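PDB 2ZTB: crystal protein, which recognizes cancer cells as a parasporin toxin in its proteolytically activated form, and probably kills them by forming beta-barrel pores in their membranes. Local coordinates for residues E21-R24 / S25-S29. Residues are numbered along the deposited sequence; the frame is centred on the assembly and turned at random.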
ATOM      1  N   GLU A  21       0.443 -30.331  -6.434  1.00 55.36           N
ATOM      2  CA  GLU A  21       0.502 -31.714  -5.949  1.00 55.29           C
ATOM      3  C   GLU A  21      -0.587 -31.973  -4.930  1.00 54.74           C
ATOM      4  O   GLU A  21      -1.138 -33.052  -4.885  1.00 56.08           O
ATOM      5  CB  GLU A  21       1.870 -32.030  -5.335  1.00 55.24           C
ATOM      6  CG  GLU A  21       3.039 -32.119  -6.332  1.00 57.63           C
ATOM      7  CD  GLU A  21       3.548 -30.753  -6.852  1.00 61.57           C
ATOM      8  OE1 GLU A  21       3.341 -29.702  -6.193  1.00 61.12           O
ATOM      9  OE2 GLU A  21       4.182 -30.742  -7.937  1.00 63.28           O
ATOM     10  N   SER A  22      -0.894 -30.985  -4.103  1.00 54.41           N
ATOM     11  CA  SER A  22      -1.868 -31.172  -3.066  1.00 54.03           C
ATOM     12  C   SER A  22      -3.275 -31.151  -3.652  1.00 54.48           C
ATOM     13  O   SER A  22      -4.151 -31.836  -3.133  1.00 55.51           O
ATOM     14  CB  SER A  22      -1.687 -30.159  -1.936  1.00 53.39           C
ATOM     15  OG  SER A  22      -2.170 -28.873  -2.273  1.00 54.18           O
ATOM     16  N   VAL A  23      -3.474 -30.380  -4.734  1.00 54.59           N
ATOM     17  CA  VAL A  23      -4.728 -30.327  -5.503  1.00 53.25           C
ATOM     18  C   VAL A  23      -4.957 -31.661  -6.211  1.00 53.77           C
ATOM     19  O   VAL A  23      -6.043 -32.243  -6.150  1.00 53.86           O
ATOM     20  CB  VAL A  23      -4.723 -29.120  -6.529  1.00 53.81           C
ATOM     21  CG1 VAL A  23      -5.825 -29.250  -7.622  1.00 50.78           C
ATOM     22  CG2 VAL A  23      -4.843 -27.777  -5.805  1.00 52.46           C
ATOM     23  N   ARG A  24      -3.924 -32.158  -6.877  1.00 53.70           N
ATOM     24  CA  ARG A  24      -4.001 -33.446  -7.538  1.00 53.78           C
ATOM     25  C   ARG A  24      -4.384 -34.565  -6.545  1.00 53.84           C
ATOM     26  O   ARG A  24      -5.212 -35.435  -6.858  1.00 53.89           O
ATOM     27  CB  ARG A  24      -2.671 -33.748  -8.235  1.00 54.00           C
ATOM     28  CG  ARG A  24      -2.716 -34.930  -9.163  1.00 54.11           C
ATOM     29  CD  ARG A  24      -1.329 -35.382  -9.534  1.00 54.69           C
ATOM     30  NE  ARG A  24      -1.370 -36.275 -10.684  1.00 56.41           N
ATOM     31  CZ  ARG A  24      -0.309 -36.638 -11.403  1.00 57.95           C
ATOM     32  NH1 ARG A  24       0.911 -36.193 -11.091  1.00 58.07           N
ATOM     33  NH2 ARG A  24      -0.465 -37.450 -12.440  1.00 57.65           N
ATOM     34  N   SER A  25      -3.802 -34.522  -5.349  1.00 54.01           N
ATOM     35  CA  SER A  25      -4.020 -35.550  -4.308  1.00 54.33           C
ATOM     36  C   SER A  25      -5.448 -35.511  -3.765  1.00 54.76           C
ATOM     37  O   SER A  25      -6.033 -36.543  -3.443  1.00 55.13           O
ATOM     38  CB  SER A  25      -3.012 -35.367  -3.173  1.00 54.50           C
ATOM     39  OG  SER A  25      -3.255 -36.264  -2.085  1.00 57.07           O
ATOM     40  N   ARG A  26      -6.012 -34.311  -3.683  1.00 54.93           N
ATOM     41  CA  ARG A  26      -7.403 -34.127  -3.306  1.00 54.94           C
ATOM     42  C   ARG A  26      -8.382 -34.713  -4.345  1.00 54.86           C
ATOM     43  O   ARG A  26      -9.350 -35.364  -3.979  1.00 55.44           O
ATOM     44  CB  ARG A  26      -7.658 -32.640  -3.011  1.00 54.87           C
ATOM     45  CG  ARG A  26      -7.149 -32.192  -1.616  1.00 54.72           C
ATOM     46  CD  ARG A  26      -8.304 -32.030  -0.577  1.00 57.07           C
ATOM     47  NE  ARG A  26      -8.862 -33.311  -0.215  1.00 61.82           N
ATOM     48  CZ  ARG A  26     -10.144 -33.694  -0.248  1.00 60.74           C
ATOM     49  NH1 ARG A  26     -11.157 -32.894  -0.572  1.00 58.83           N
ATOM     50  NH2 ARG A  26     -10.398 -34.934   0.084  1.00 59.65           N
ATOM     51  N   PHE A  27      -8.114 -34.484  -5.631  1.00 54.57           N
ATOM     52  CA  PHE A  27      -8.873 -35.069  -6.732  1.00 54.09           C
ATOM     53  C   PHE A  27      -8.783 -36.588  -6.676  1.00 54.84           C
ATOM     54  O   PHE A  27      -9.771 -37.287  -6.834  1.00 55.25           O
ATOM     55  CB  PHE A  27      -8.333 -34.564  -8.081  1.00 53.47           C
ATOM     56  CG  PHE A  27      -8.990 -33.288  -8.584  1.00 52.13           C
ATOM     57  CD1 PHE A  27      -8.245 -32.116  -8.726  1.00 49.49           C
ATOM     58  CD2 PHE A  27     -10.343 -33.273  -8.941  1.00 49.84           C
ATOM     59  CE1 PHE A  27      -8.833 -30.943  -9.204  1.00 49.87           C
ATOM     60  CE2 PHE A  27     -10.963 -32.099  -9.430  1.00 51.69           C
ATOM     61  CZ  PHE A  27     -10.208 -30.929  -9.566  1.00 51.55           C
ATOM     62  N   SER A  28      -7.583 -37.095  -6.417  1.00 55.71           N
ATOM     63  CA  SER A  28      -7.374 -38.521  -6.208  1.00 55.55           C
ATOM     64  C   SER A  28      -8.234 -39.104  -5.096  1.00 55.88           C
ATOM     65  O   SER A  28      -8.808 -40.181  -5.256  1.00 55.90           O
ATOM     66  CB  SER A  28      -5.913 -38.800  -5.920  1.00 54.91           C
ATOM     67  OG  SER A  28      -5.713 -40.199  -5.905  1.00 56.33           O
ATOM     68  N   SER A  29      -8.313 -38.402  -3.963  1.00 55.90           N
ATOM     69  CA  SER A  29      -9.157 -38.842  -2.858  1.00 55.26           C
ATOM     70  C   SER A  29     -10.635 -38.785  -3.235  1.00 55.03           C
ATOM     71  O   SER A  29     -11.401 -39.667  -2.856  1.00 54.73           O
ATOM     72  CB  SER A  29      -8.952 -37.942  -1.653  1.00 55.45           C
ATOM     73  OG  SER A  29      -7.756 -38.235  -1.002  1.00 56.01           O
TER
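V23 and F27, one turn apart on the amphipathic helix 20-31, project flank to flank from one face of this helix, in the end domain of an elongated, mostly beta-stranded toxin, against strands 37-40 and 168-199 and helix 215-218. The apolar contact is made by V23 CG1, which reaches F27 CE1 at 3.8 Å. CG1 stands anti to the backbone N (chi1 164°), which sets this methyl beside the ring. Branched valine and broad phenylalanine suit the buried face, where both pack on I38, F195 and V218. Backbone hydrogen bonds of the i to i+4 kind hold the spacing: F27 N to V23 O is 3.1 Å with a fairly straight N-H...O angle of 166°, and S28 N to R24 O is 2.9 Å. The bonds from S25 N to E21 O and from R26 N to S22 O are more bent, both at 148°. Long arginines with several N-H donors can reach carbonyls off the helix: R24, its chain extended, gives NH2 to P35 O while its cationic guanidinium suits the F46 ring (cation-pi), whereas R26 gives NH1 to D217 O. S25 and S29 are exposed, where small hydroxyl side chains tolerate solvent; S29 OG turns back to S25 O in a weak 3.4 Å hydrogen bond.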